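Local coordinates for extracellular solute-binding protein family 1 (PDB 4OVJ), which probably captures a solute outside the cell and delivers it to an ABC-type importer, at residues I92-K97 with I125-G131; I112-S116 with V335-V339; A276-P280 with L358-A362; E288-P294 with L363-I369; P294-W298 with V330-P334. All coordinates share one frame; numbering follows the deposited sequence.

Contact 1 of 5, residues I92-K97 with I125-G131; sequences IDAYAK and IDGGLYG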
# COMPACT_ATOMS: atom_id res chain seq x y z
N ILE A 92 14.90 1.04 -5.95
CA ILE A 92 15.82 0.55 -4.94
C ILE A 92 16.77 -0.52 -5.52
O ILE A 92 17.95 -0.53 -5.18
CB ILE A 92 15.09 0.07 -3.67
CG1 ILE A 92 16.11 -0.18 -2.54
CG2 ILE A 92 14.22 -1.14 -3.94
CD1 ILE A 92 15.47 -0.29 -1.18
N ASP A 93 16.27 -1.38 -6.40
CA ASP A 93 17.11 -2.42 -6.99
C ASP A 93 18.29 -1.79 -7.72
O ASP A 93 19.44 -2.23 -7.56
CB ASP A 93 16.33 -3.32 -7.96
CG ASP A 93 17.21 -4.36 -8.64
OD1 ASP A 93 17.52 -5.38 -7.99
OD2 ASP A 93 17.57 -4.17 -9.82
N ALA A 94 17.99 -0.78 -8.53
CA ALA A 94 19.03 -0.14 -9.35
C ALA A 94 20.11 0.48 -8.48
O ALA A 94 21.31 0.23 -8.68
CB ALA A 94 18.40 0.90 -10.27
N TYR A 95 19.70 1.27 -7.48
CA TYR A 95 20.65 1.93 -6.58
C TYR A 95 21.47 0.91 -5.78
O TYR A 95 22.68 1.06 -5.61
CB TYR A 95 19.93 2.92 -5.66
CG TYR A 95 19.65 4.23 -6.35
CD1 TYR A 95 18.49 4.42 -7.09
CD2 TYR A 95 20.55 5.28 -6.30
CE1 TYR A 95 18.23 5.63 -7.73
CE2 TYR A 95 20.30 6.48 -6.95
CZ TYR A 95 19.14 6.65 -7.67
OH TYR A 95 18.90 7.83 -8.32
N ALA A 96 20.81 -0.15 -5.31
CA ALA A 96 21.45 -1.18 -4.50
C ALA A 96 22.49 -1.95 -5.31
O ALA A 96 23.59 -2.17 -4.84
CB ALA A 96 20.41 -2.16 -3.96
N LYS A 97 22.12 -2.34 -6.53
CA LYS A 97 23.01 -3.15 -7.36
C LYS A 97 24.23 -2.39 -7.83
O LYS A 97 25.30 -2.98 -8.02
CB LYS A 97 22.23 -3.74 -8.54
CG LYS A 97 21.30 -4.83 -8.02
CD LYS A 97 20.69 -5.69 -9.11
CE LYS A 97 20.19 -6.99 -8.48
NZ LYS A 97 18.99 -7.53 -9.16
N ILE A 125 17.56 -6.71 -1.31
CA ILE A 125 18.03 -7.00 -2.66
C ILE A 125 19.19 -7.97 -2.49
O ILE A 125 20.14 -7.68 -1.77
CB ILE A 125 18.50 -5.72 -3.39
CG1 ILE A 125 17.38 -4.67 -3.50
CG2 ILE A 125 19.02 -6.05 -4.78
CD1 ILE A 125 16.25 -5.03 -4.45
N ASP A 126 19.11 -9.15 -3.11
CA ASP A 126 20.21 -10.13 -3.06
C ASP A 126 20.86 -10.29 -1.68
O ASP A 126 22.08 -10.21 -1.54
CB ASP A 126 21.30 -9.75 -4.07
CG ASP A 126 20.80 -9.74 -5.50
OD1 ASP A 126 19.82 -10.46 -5.81
OD2 ASP A 126 21.40 -9.01 -6.32
N GLY A 127 20.03 -10.49 -0.66
CA GLY A 127 20.51 -10.80 0.69
C GLY A 127 20.89 -9.63 1.58
O GLY A 127 21.14 -9.81 2.76
N GLY A 128 20.93 -8.43 1.01
CA GLY A 128 21.25 -7.22 1.79
C GLY A 128 19.98 -6.42 1.98
O GLY A 128 19.06 -6.50 1.15
N LEU A 129 19.94 -5.64 3.06
CA LEU A 129 18.79 -4.77 3.35
C LEU A 129 19.19 -3.34 3.01
O LEU A 129 20.03 -2.75 3.67
CB LEU A 129 18.41 -4.88 4.83
CG LEU A 129 17.34 -3.92 5.34
CD1 LEU A 129 16.01 -4.16 4.66
CD2 LEU A 129 17.21 -4.04 6.86
N TYR A 130 18.58 -2.77 1.97
CA TYR A 130 19.04 -1.48 1.46
C TYR A 130 18.09 -0.30 1.68
O TYR A 130 18.42 0.84 1.35
CB TYR A 130 19.41 -1.63 -0.02
CG TYR A 130 20.58 -2.57 -0.16
CD1 TYR A 130 21.87 -2.15 0.17
CD2 TYR A 130 20.41 -3.87 -0.60
CE1 TYR A 130 22.95 -3.00 0.05
CE2 TYR A 130 21.48 -4.73 -0.73
CZ TYR A 130 22.75 -4.29 -0.40
OH TYR A 130 23.81 -5.14 -0.53
N GLY A 131 16.93 -0.58 2.24
CA GLY A 131 15.99 0.46 2.60
C GLY A 131 15.03 -0.10 3.63
O GLY A 131 14.73 -1.28 3.63
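Apolar contacts carry most of this interface, and Ile125 and Ala96 are central to them. The Ile125 side chain lies across helix 92-97 with CG1 4.0 Å from Ala96 CB. Its CG2 branch, anti to the backbone N, reaches the polar edge of the helix, 3.6 Å from Asp93 OD1 and also against Lys97 CE. One turn back, Ile92 sends CD1 over the backbone of the hairpin, where it lies 3.7 Å from Gly131 N and also touches the carbonyl carbon of Tyr130.

The one aromatic interaction is a CH-pi contact. Ala96 CB sits 4.1 Å from the centroid of the Tyr130 ring, 26° off the normal, so the methyl is over the face but displaced toward the rim. Leu101, in the loop after the helix, packs on both Ile92 and Tyr130.

Charge gathers at one end. Lys97 NZ forms a salt bridge with Asp93 OD1 at 2.9 Å, one turn apart on the same helix, on the syn lone pair of the carboxylate. Across the contact NZ stays 4.0 Å from Asp126 OD2, too long for a salt bridge, while Lys97 CE comes within 3.2 Å of that oxygen. With two carboxylates close by, the lysine charge is probably favoured.

No hydrogen bond joins the segments. Ile125 and Gly128 pair their backbones in both directions round a type I' turn, Ile125 to Gly128, which is the two-residue loop of a tight beta hairpin; helix 92-97 packs against this hairpin where strand 128-144 begins.

Contact 2 of 5, residues I112-S116 with V335-V339; sequences ISTIS and VSSSV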
# COMPACT_ATOMS: atom_id res chain seq x y z
N ILE A 112 14.79 -2.63 14.43
CA ILE A 112 13.83 -3.20 13.50
C ILE A 112 12.89 -4.19 14.16
O ILE A 112 12.08 -4.80 13.48
CB ILE A 112 14.52 -3.85 12.28
CG1 ILE A 112 15.45 -4.99 12.73
CG2 ILE A 112 15.21 -2.76 11.47
CD1 ILE A 112 15.83 -5.95 11.63
N SER A 113 12.97 -4.31 15.49
CA SER A 113 12.08 -5.20 16.24
C SER A 113 10.62 -4.73 16.20
O SER A 113 9.70 -5.50 16.49
CB SER A 113 12.56 -5.34 17.70
OG SER A 113 12.27 -4.17 18.46
N THR A 114 10.43 -3.47 15.82
CA THR A 114 9.13 -2.82 15.73
C THR A 114 8.51 -2.95 14.34
O THR A 114 7.41 -2.44 14.11
CB THR A 114 9.29 -1.31 16.03
OG1 THR A 114 10.31 -0.77 15.17
CG2 THR A 114 9.66 -1.08 17.50
N ILE A 115 9.21 -3.60 13.43
CA ILE A 115 8.80 -3.69 12.03
C ILE A 115 8.60 -5.16 11.70
O ILE A 115 9.38 -6.00 12.13
CB ILE A 115 9.87 -3.06 11.11
CG1 ILE A 115 10.07 -1.59 11.50
CG2 ILE A 115 9.48 -3.19 9.65
CD1 ILE A 115 11.15 -0.86 10.73
N SER A 116 7.55 -5.48 10.94
CA SER A 116 7.28 -6.86 10.59
C SER A 116 8.31 -7.39 9.61
O SER A 116 8.74 -6.67 8.70
CB SER A 116 5.89 -7.00 9.98
OG SER A 116 4.96 -7.28 11.00
N VAL A 335 5.20 2.75 10.23
CA VAL A 335 5.74 1.42 10.11
C VAL A 335 6.04 0.75 11.46
O VAL A 335 5.99 -0.46 11.58
CB VAL A 335 7.00 1.44 9.21
CG1 VAL A 335 8.12 2.24 9.86
CG2 VAL A 335 7.44 0.03 8.88
N SER A 336 6.35 1.56 12.47
CA SER A 336 6.81 1.06 13.77
C SER A 336 5.65 0.73 14.69
O SER A 336 4.79 1.58 14.91
CB SER A 336 7.67 2.12 14.47
OG SER A 336 7.86 1.78 15.83
N SER A 337 5.66 -0.46 15.26
CA SER A 337 4.62 -0.86 16.22
C SER A 337 4.61 0.03 17.46
O SER A 337 3.54 0.33 18.01
CB SER A 337 4.80 -2.32 16.63
OG SER A 337 6.08 -2.55 17.21
N SER A 338 5.78 0.48 17.89
CA SER A 338 5.85 1.34 19.09
C SER A 338 5.23 2.72 18.80
O SER A 338 4.51 3.26 19.64
CB SER A 338 7.27 1.45 19.65
OG SER A 338 8.16 2.01 18.71
N VAL A 339 5.48 3.26 17.61
CA VAL A 339 4.91 4.55 17.22
C VAL A 339 3.39 4.42 17.10
O VAL A 339 2.66 5.27 17.60
CB VAL A 339 5.52 5.07 15.91
CG1 VAL A 339 4.75 6.26 15.37
CG2 VAL A 339 6.98 5.43 16.13
O HOH W 1 6.73 -5.31 16.60
O HOH W 2 5.77 -3.10 10.26
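Val335 meets Ile115 through one methyl: CG2, the branch anti to the backbone N, lies 3.9 Å from Ile115 CG2. This apolar patch extends to Val119 and Leu120 of helix 117-121. The carbonyl of Val335 is joined to the other segment by water 2, which donates to Val335 O and accepts from Ser116 N, both at 3.0 Å.

Ser336 occupies the N-cap position of helix 337-345. Its OG accepts weak bonds from the amides of Ser338 and Val339, the latter at 3.3 Å and nearly straight (165°). The same oxygen rests 3.4 Å from Thr114 CB, and Asn319 OD1 is hydrogen-bonded to both Ser336 OG and Thr114 OG1, bridging the two hydroxyls.

At Ser337 the segments are joined directly. Its N donates to Thr114 O over 2.9 Å at 161°, approaching in the carbonyl plane on a lone pair. Ser337 OG also lies close to that oxygen, where any bond would be weak, and water 1 links this hydroxyl to Ser113 O.

Ser338 adds a polar-apolar touch, its OG 3.6 Å from Thr114 CG2; with OG1 between backbone N and carbonyl carbon (chi1 53°), that methyl falls anti to the carbonyl carbon and faces Ser338.

The first turn of a helix has amides without partners within the helix. Here Ser336 OG and Thr114 O supply acceptors for three of them, two only weakly, so the type I turn from Ile112 to Ile115 contributes a backbone carbonyl to the capping of a helix more than two hundred residues further along the chain.

Contact 3 of 5, residues A276-P280 with L358-A362; sequences ALALP and LVNEA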
# COMPACT_ATOMS: atom_id res chain seq x y z
N ALA A 276 -16.42 0.38 9.87
CA ALA A 276 -15.49 -0.54 10.51
C ALA A 276 -14.67 -1.22 9.43
O ALA A 276 -14.97 -1.11 8.24
CB ALA A 276 -16.24 -1.56 11.35
N LEU A 277 -13.64 -1.92 9.87
CA LEU A 277 -12.65 -2.52 9.02
C LEU A 277 -12.49 -4.01 9.28
O LEU A 277 -12.46 -4.46 10.42
CB LEU A 277 -11.31 -1.83 9.23
CG LEU A 277 -11.30 -0.31 9.09
CD1 LEU A 277 -9.94 0.26 9.45
CD2 LEU A 277 -11.66 0.07 7.68
N ALA A 278 -12.39 -4.76 8.20
CA ALA A 278 -12.07 -6.18 8.24
C ALA A 278 -10.92 -6.46 7.31
O ALA A 278 -10.71 -5.74 6.33
CB ALA A 278 -13.26 -7.01 7.85
N LEU A 279 -10.17 -7.52 7.59
CA LEU A 279 -9.21 -7.99 6.60
C LEU A 279 -9.97 -8.56 5.41
O LEU A 279 -11.08 -9.09 5.56
CB LEU A 279 -8.28 -9.06 7.19
CG LEU A 279 -7.38 -8.56 8.31
CD1 LEU A 279 -6.60 -9.74 8.89
CD2 LEU A 279 -6.43 -7.46 7.83
N PRO A 280 -9.39 -8.48 4.20
CA PRO A 280 -10.11 -8.95 3.03
C PRO A 280 -10.29 -10.47 3.00
O PRO A 280 -9.56 -11.21 3.69
CB PRO A 280 -9.29 -8.45 1.84
CG PRO A 280 -8.06 -7.86 2.40
CD PRO A 280 -8.08 -7.89 3.89
N LEU A 358 -6.41 -2.28 12.43
CA LEU A 358 -6.52 -3.16 11.28
C LEU A 358 -5.11 -3.53 10.78
O LEU A 358 -4.84 -4.70 10.50
CB LEU A 358 -7.32 -2.48 10.17
CG LEU A 358 -7.71 -3.24 8.89
CD1 LEU A 358 -6.56 -3.41 7.93
CD2 LEU A 358 -8.35 -4.58 9.23
N VAL A 359 -4.22 -2.55 10.69
CA VAL A 359 -2.86 -2.83 10.21
C VAL A 359 -2.17 -3.82 11.16
O VAL A 359 -1.51 -4.73 10.71
CB VAL A 359 -2.05 -1.55 9.97
CG1 VAL A 359 -0.60 -1.86 9.62
CG2 VAL A 359 -2.64 -0.76 8.81
N ASN A 360 -2.37 -3.68 12.46
CA ASN A 360 -1.80 -4.66 13.38
C ASN A 360 -2.28 -6.09 13.10
O ASN A 360 -1.49 -7.02 13.16
CB ASN A 360 -2.07 -4.27 14.83
CG ASN A 360 -1.27 -3.04 15.26
OD1 ASN A 360 -0.30 -2.64 14.61
ND2 ASN A 360 -1.66 -2.45 16.39
N GLU A 361 -3.55 -6.27 12.75
CA GLU A 361 -4.04 -7.57 12.33
C GLU A 361 -3.50 -8.01 10.97
O GLU A 361 -3.17 -9.18 10.79
CB GLU A 361 -5.56 -7.62 12.37
CG GLU A 361 -6.08 -7.48 13.79
CD GLU A 361 -5.51 -8.54 14.72
OE1 GLU A 361 -5.55 -9.74 14.36
OE2 GLU A 361 -4.98 -8.16 15.79
N ALA A 362 -3.37 -7.06 10.04
CA ALA A 362 -2.81 -7.36 8.73
C ALA A 362 -1.39 -7.86 8.83
O ALA A 362 -1.00 -8.76 8.09
CB ALA A 362 -2.85 -6.12 7.85
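The side-chain torsions of Leu279 and Leu358 bring them together. With chi1 -173°, Leu358 has CG anti to the backbone N, and chi2 -76° turns CD2 toward the chain at 276-280; Leu279 is extended and runs from its backbone to the helix. Their CD2 methyls consequently meet at 3.7 Å, the two side chains slanting past each other.

Leu358 CD2 has a second neighbour at the same distance, the carbonyl carbon of Ala278, so this methyl lies over the backbone where strand 275-278 ends. Higher on the same side chain, CB is 3.9 Å from Leu277 CD1, and CG is in contact with Leu277 CB. The Leu277 and Leu358 side chains cross at about a right angle.

In topology this is helix-on-sheet packing: helix 350-365 covers a face of the mixed sheet at strand 275-278, which pairs antiparallel with strand 128-144 through the backbones of Ala276 and Ala278. Asn138 of that long strand touches Leu358 as well, so the helix residue spans two neighbouring strands. Such helix-covered sheets are the basic build of periplasmic-binding-protein lobes.

Beyond the strand, Leu279 divides its two methyls between successive helix residues. CD2 settles 3.7 Å from Ala362 CA and also meets its CB, whereas CD1 rests 4.0 Å from Glu361 O. Glu361 offers CB to Leu279 CD1 at 4.2 Å, and its carboxylate turns away to form a salt bridge with Lys364.

Contact 4 of 5, residues E288-P294 with L363-I369; sequences EGLYIKP and LKVATPI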
# COMPACT_ATOMS: atom_id res chain seq x y z
N GLU A 288 -1.89 -17.00 1.28
CA GLU A 288 -2.27 -15.67 1.75
C GLU A 288 -2.05 -14.66 0.63
O GLU A 288 -0.94 -14.55 0.08
CB GLU A 288 -1.46 -15.28 2.99
CG GLU A 288 -1.78 -13.89 3.54
CD GLU A 288 -3.26 -13.70 3.87
OE1 GLU A 288 -3.74 -14.38 4.81
OE2 GLU A 288 -3.95 -12.87 3.22
N GLY A 289 -3.11 -13.93 0.29
CA GLY A 289 -3.03 -12.87 -0.70
C GLY A 289 -2.50 -11.56 -0.17
O GLY A 289 -1.93 -10.77 -0.93
N LEU A 290 -2.72 -11.29 1.11
CA LEU A 290 -2.48 -9.96 1.64
C LEU A 290 -0.98 -9.66 1.70
O LEU A 290 -0.19 -10.52 2.05
CB LEU A 290 -3.08 -9.81 3.02
CG LEU A 290 -3.28 -8.39 3.54
CD1 LEU A 290 -4.27 -7.60 2.69
CD2 LEU A 290 -3.75 -8.45 5.00
N TYR A 291 -0.64 -8.44 1.34
CA TYR A 291 0.70 -7.88 1.52
C TYR A 291 0.55 -6.48 2.07
O TYR A 291 -0.51 -5.86 1.95
CB TYR A 291 1.46 -7.83 0.19
CG TYR A 291 0.75 -7.04 -0.88
CD1 TYR A 291 -0.29 -7.61 -1.63
CD2 TYR A 291 1.06 -5.70 -1.12
CE1 TYR A 291 -0.97 -6.88 -2.59
CE2 TYR A 291 0.39 -4.97 -2.09
CZ TYR A 291 -0.64 -5.56 -2.80
OH TYR A 291 -1.31 -4.84 -3.76
N ILE A 292 1.62 -5.99 2.65
CA ILE A 292 1.71 -4.61 3.08
C ILE A 292 2.50 -3.86 2.02
O ILE A 292 3.60 -4.26 1.68
CB ILE A 292 2.42 -4.48 4.45
CG1 ILE A 292 1.86 -5.47 5.46
CG2 ILE A 292 2.30 -3.05 4.96
CD1 ILE A 292 0.37 -5.38 5.69
N LYS A 293 1.96 -2.76 1.53
CA LYS A 293 2.64 -1.97 0.52
C LYS A 293 3.49 -0.94 1.25
O LYS A 293 2.97 -0.16 2.03
CB LYS A 293 1.62 -1.26 -0.35
CG LYS A 293 2.20 -0.42 -1.47
CD LYS A 293 1.08 0.17 -2.32
CE LYS A 293 1.58 1.34 -3.15
NZ LYS A 293 2.41 0.87 -4.28
N PRO A 294 4.82 -0.94 1.01
CA PRO A 294 5.65 0.12 1.56
C PRO A 294 5.47 1.41 0.78
O PRO A 294 5.59 1.43 -0.45
CB PRO A 294 7.06 -0.45 1.39
CG PRO A 294 6.98 -1.28 0.15
CD PRO A 294 5.57 -1.82 0.10
N LEU A 363 -0.62 -7.27 9.73
CA LEU A 363 0.79 -7.65 9.86
C LEU A 363 0.98 -9.08 10.35
O LEU A 363 2.02 -9.71 10.08
CB LEU A 363 1.51 -6.68 10.79
CG LEU A 363 1.67 -5.28 10.22
CD1 LEU A 363 2.10 -4.33 11.32
CD2 LEU A 363 2.67 -5.27 9.08
N LYS A 364 -0.02 -9.62 11.05
CA LYS A 364 0.04 -11.01 11.48
C LYS A 364 -0.02 -12.01 10.33
O LYS A 364 0.56 -13.09 10.42
CB LYS A 364 -1.06 -11.31 12.50
CG LYS A 364 -0.90 -10.55 13.79
CD LYS A 364 -2.09 -10.81 14.70
CE LYS A 364 -1.92 -10.11 16.04
NZ LYS A 364 -3.20 -10.22 16.81
N VAL A 365 -0.71 -11.66 9.25
CA VAL A 365 -0.92 -12.59 8.14
C VAL A 365 -0.16 -12.24 6.87
O VAL A 365 0.05 -13.12 6.05
CB VAL A 365 -2.43 -12.72 7.76
CG1 VAL A 365 -3.25 -13.08 8.99
CG2 VAL A 365 -2.97 -11.44 7.12
N ALA A 366 0.24 -10.99 6.68
CA ALA A 366 0.68 -10.54 5.35
C ALA A 366 1.98 -11.22 4.96
O ALA A 366 2.84 -11.49 5.80
CB ALA A 366 0.83 -9.03 5.33
N THR A 367 2.13 -11.49 3.68
CA THR A 367 3.37 -12.01 3.16
C THR A 367 4.02 -10.92 2.31
O THR A 367 3.39 -9.90 2.03
CB THR A 367 3.14 -13.28 2.33
OG1 THR A 367 2.41 -12.94 1.16
CG2 THR A 367 2.37 -14.31 3.13
N PRO A 368 5.28 -11.12 1.91
CA PRO A 368 5.96 -10.04 1.20
C PRO A 368 5.28 -9.64 -0.10
O PRO A 368 4.71 -10.46 -0.81
CB PRO A 368 7.35 -10.63 0.92
CG PRO A 368 7.56 -11.59 2.04
CD PRO A 368 6.21 -12.21 2.25
N ILE A 369 5.36 -8.35 -0.39
CA ILE A 369 4.89 -7.80 -1.64
C ILE A 369 5.65 -8.43 -2.82
O ILE A 369 6.82 -8.83 -2.67
CB ILE A 369 5.04 -6.25 -1.61
CG1 ILE A 369 4.32 -5.61 -2.79
CG2 ILE A 369 6.51 -5.85 -1.54
CD1 ILE A 369 4.24 -4.09 -2.70
O HOH W 3 1.47 -15.07 -0.26
O HOH W 4 3.89 -7.59 3.57
O HOH W 5 5.92 -6.19 2.05
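The backbones come closest at Tyr291 and Ala366, 4.7 Å between their CA atoms, and one direct bond joins them: Thr367 N donates to Leu290 O at 3.0 Å and 164°. Beyond it, water takes over the bridging. Water 4 accepts from Ile292 N and donates to Thr367 O, and water 5 donates to Ile292 O while accepting weakly from Ile369 N.

Among the side chains, Ile369 is the most heavily engaged. Its CG1, anti to the backbone N (chi1 -170°), lies 3.7 Å from Tyr291 CD2, approaching the ring obliquely; CD1 goes on to meet Pro294 CD end-on at 3.8 Å. Ile292 works on the other partners: CD1 is 3.7 Å from Ala366 CB, and CG1 is equally near Leu363 CD2, the Ile292 and Leu363 side chains crossing at about a right angle.

The segment 363-369 is the exit from helix 350-365, and it runs beside the chain leading into strand 293-300 of the mixed sheet. The contact centre lies about 10 Å from the centre of the chain, consistent with a position near the crossover between the two lobes of a periplasmic-binding-protein fold. Arg193 of helix 185-194 bonds to the carbonyls of Gly289 and Pro368, one on each segment.

At the other end, Leu290 CD2 packs 3.7 Å from Val365 CG2. Glu288 CG, anti to the backbone N, lies 3.2 Å from Val365 O, and the bend at chi2 folds the carboxylate back toward Leu290 N. There OE2 accepts through its anti lone pair, and it also pairs with Arg157 in a salt bridge.

Contact 5 of 5, residues P294-W298 with V330-P334; sequences PSQFW and VRGIP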
# COMPACT_ATOMS: atom_id res chain seq x y z
N PRO A 294 4.82 -0.94 1.01
CA PRO A 294 5.65 0.12 1.56
C PRO A 294 5.47 1.41 0.78
O PRO A 294 5.59 1.43 -0.45
CB PRO A 294 7.06 -0.45 1.39
CG PRO A 294 6.98 -1.28 0.15
CD PRO A 294 5.57 -1.82 0.10
N SER A 295 5.14 2.50 1.47
CA SER A 295 4.90 3.75 0.76
C SER A 295 6.19 4.26 0.12
O SER A 295 6.21 4.72 -1.02
CB SER A 295 4.38 4.80 1.73
OG SER A 295 3.20 4.31 2.34
N GLN A 296 7.25 4.19 0.91
CA GLN A 296 8.57 4.69 0.55
C GLN A 296 9.54 4.04 1.51
O GLN A 296 9.12 3.29 2.38
CB GLN A 296 8.71 6.22 0.70
CG GLN A 296 7.48 7.07 0.53
CD GLN A 296 7.72 8.50 0.92
OE1 GLN A 296 8.48 8.79 1.86
NE2 GLN A 296 7.10 9.42 0.21
N PHE A 297 10.82 4.33 1.35
CA PHE A 297 11.88 3.77 2.18
C PHE A 297 12.84 4.86 2.61
O PHE A 297 13.04 5.84 1.90
CB PHE A 297 12.73 2.76 1.40
CG PHE A 297 12.00 1.55 0.93
CD1 PHE A 297 11.22 1.61 -0.22
CD2 PHE A 297 12.13 0.33 1.59
CE1 PHE A 297 10.53 0.50 -0.66
CE2 PHE A 297 11.46 -0.79 1.13
CZ PHE A 297 10.64 -0.70 0.01
N TRP A 298 13.48 4.64 3.76
CA TRP A 298 14.69 5.37 4.13
C TRP A 298 15.89 4.50 3.75
O TRP A 298 15.95 3.34 4.12
CB TRP A 298 14.76 5.65 5.63
CG TRP A 298 13.60 6.35 6.22
CD1 TRP A 298 12.90 5.94 7.31
CD2 TRP A 298 13.00 7.58 5.80
NE1 TRP A 298 11.90 6.83 7.60
CE2 TRP A 298 11.93 7.84 6.68
CE3 TRP A 298 13.24 8.48 4.75
CZ2 TRP A 298 11.12 8.96 6.55
CZ3 TRP A 298 12.44 9.59 4.63
CH2 TRP A 298 11.39 9.82 5.52
N VAL A 330 0.73 11.24 6.74
CA VAL A 330 0.87 11.83 5.43
C VAL A 330 1.35 10.79 4.39
O VAL A 330 0.79 10.68 3.30
CB VAL A 330 1.80 13.08 5.51
CG1 VAL A 330 2.03 13.68 4.14
CG2 VAL A 330 1.22 14.13 6.46
N ARG A 331 2.37 10.01 4.74
CA ARG A 331 2.92 8.98 3.84
C ARG A 331 2.21 7.63 3.92
O ARG A 331 2.46 6.73 3.11
CB ARG A 331 4.39 8.77 4.16
CG ARG A 331 5.28 9.93 3.78
CD ARG A 331 6.67 9.67 4.34
NE ARG A 331 7.71 10.54 3.80
CZ ARG A 331 7.97 11.78 4.20
NH1 ARG A 331 7.28 12.36 5.17
NH2 ARG A 331 8.96 12.45 3.64
N GLY A 332 1.36 7.48 4.92
CA GLY A 332 0.70 6.22 5.21
C GLY A 332 0.71 5.93 6.70
O GLY A 332 0.98 6.80 7.53
N ILE A 333 0.40 4.68 7.04
CA ILE A 333 0.38 4.24 8.43
C ILE A 333 1.82 4.07 8.92
O ILE A 333 2.65 3.51 8.21
CB ILE A 333 -0.36 2.91 8.55
CG1 ILE A 333 -1.81 3.11 8.11
CG2 ILE A 333 -0.32 2.40 9.98
CD1 ILE A 333 -2.42 4.33 8.74
N PRO A 334 2.12 4.54 10.14
CA PRO A 334 3.48 4.39 10.64
C PRO A 334 3.96 2.95 10.65
O PRO A 334 3.21 2.03 11.01
CB PRO A 334 3.39 4.92 12.07
CG PRO A 334 2.29 5.92 12.02
CD PRO A 334 1.30 5.36 11.05
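Ser295 OG donates a hydrogen bond to Arg331 O at 2.6 Å, slightly tilted from the carbonyl plane, joining the loop before strand 333-334 to strand 293-300. Both strands pair antiparallel with strand 128-144 in the mixed sheet of this solute-binding fold, and the bond links two chain parts that pair with that strand. The hydroxyl is anti to its own carbonyl carbon; its proton goes to Arg331 O, and Ala135 O of the shared strand is a second, weak acceptor that could share it.

Gln296 brings its amide oxygen to the side chain of the same arginine. Arg331 NE donates to Gln296 OE1 at 2.7 Å and 145°; the oxygen lies in the guanidinium plane, but NE stands 40° out of the amide plane, so no lone pair is met squarely. The two planes are 87° apart. Asn134 also bonds OE1, which therefore has two donors.

Trp298 covers part of the guanidinium. Its ring is inclined to the group, and NH2 lies at the ring's edge. The extended arginine ends with NH2 bonded to Gln86 and Thr41, which helps fix its rotation. Trp298 CH2 sits over the guanidinium face, toward the rim, 4.0 Å from Arg331 NH2.

Overall arrangement
Starting from the N terminus, contact 1 closes first, a short loop that brings helix 92-98 to the start of strand 128-144. Segment 112-116 lies within that loop, so contact 2, which ends at 335-339, crosses contact 1 and joins the loop that follows helix 92-98 to the far part of the chain. Contacts 3 and 4 then both open before contact 2 closes and shut on helix 350-365 and its exit; they cross contact 2 and each other, and pack together through Leu290 and Ala362. Contact 5 opens and closes within the spans of contacts 2, 3 and 4, sharing Pro294 with contact 4. Contacts 1, 3, 4 and 5 all reach the mixed sheet.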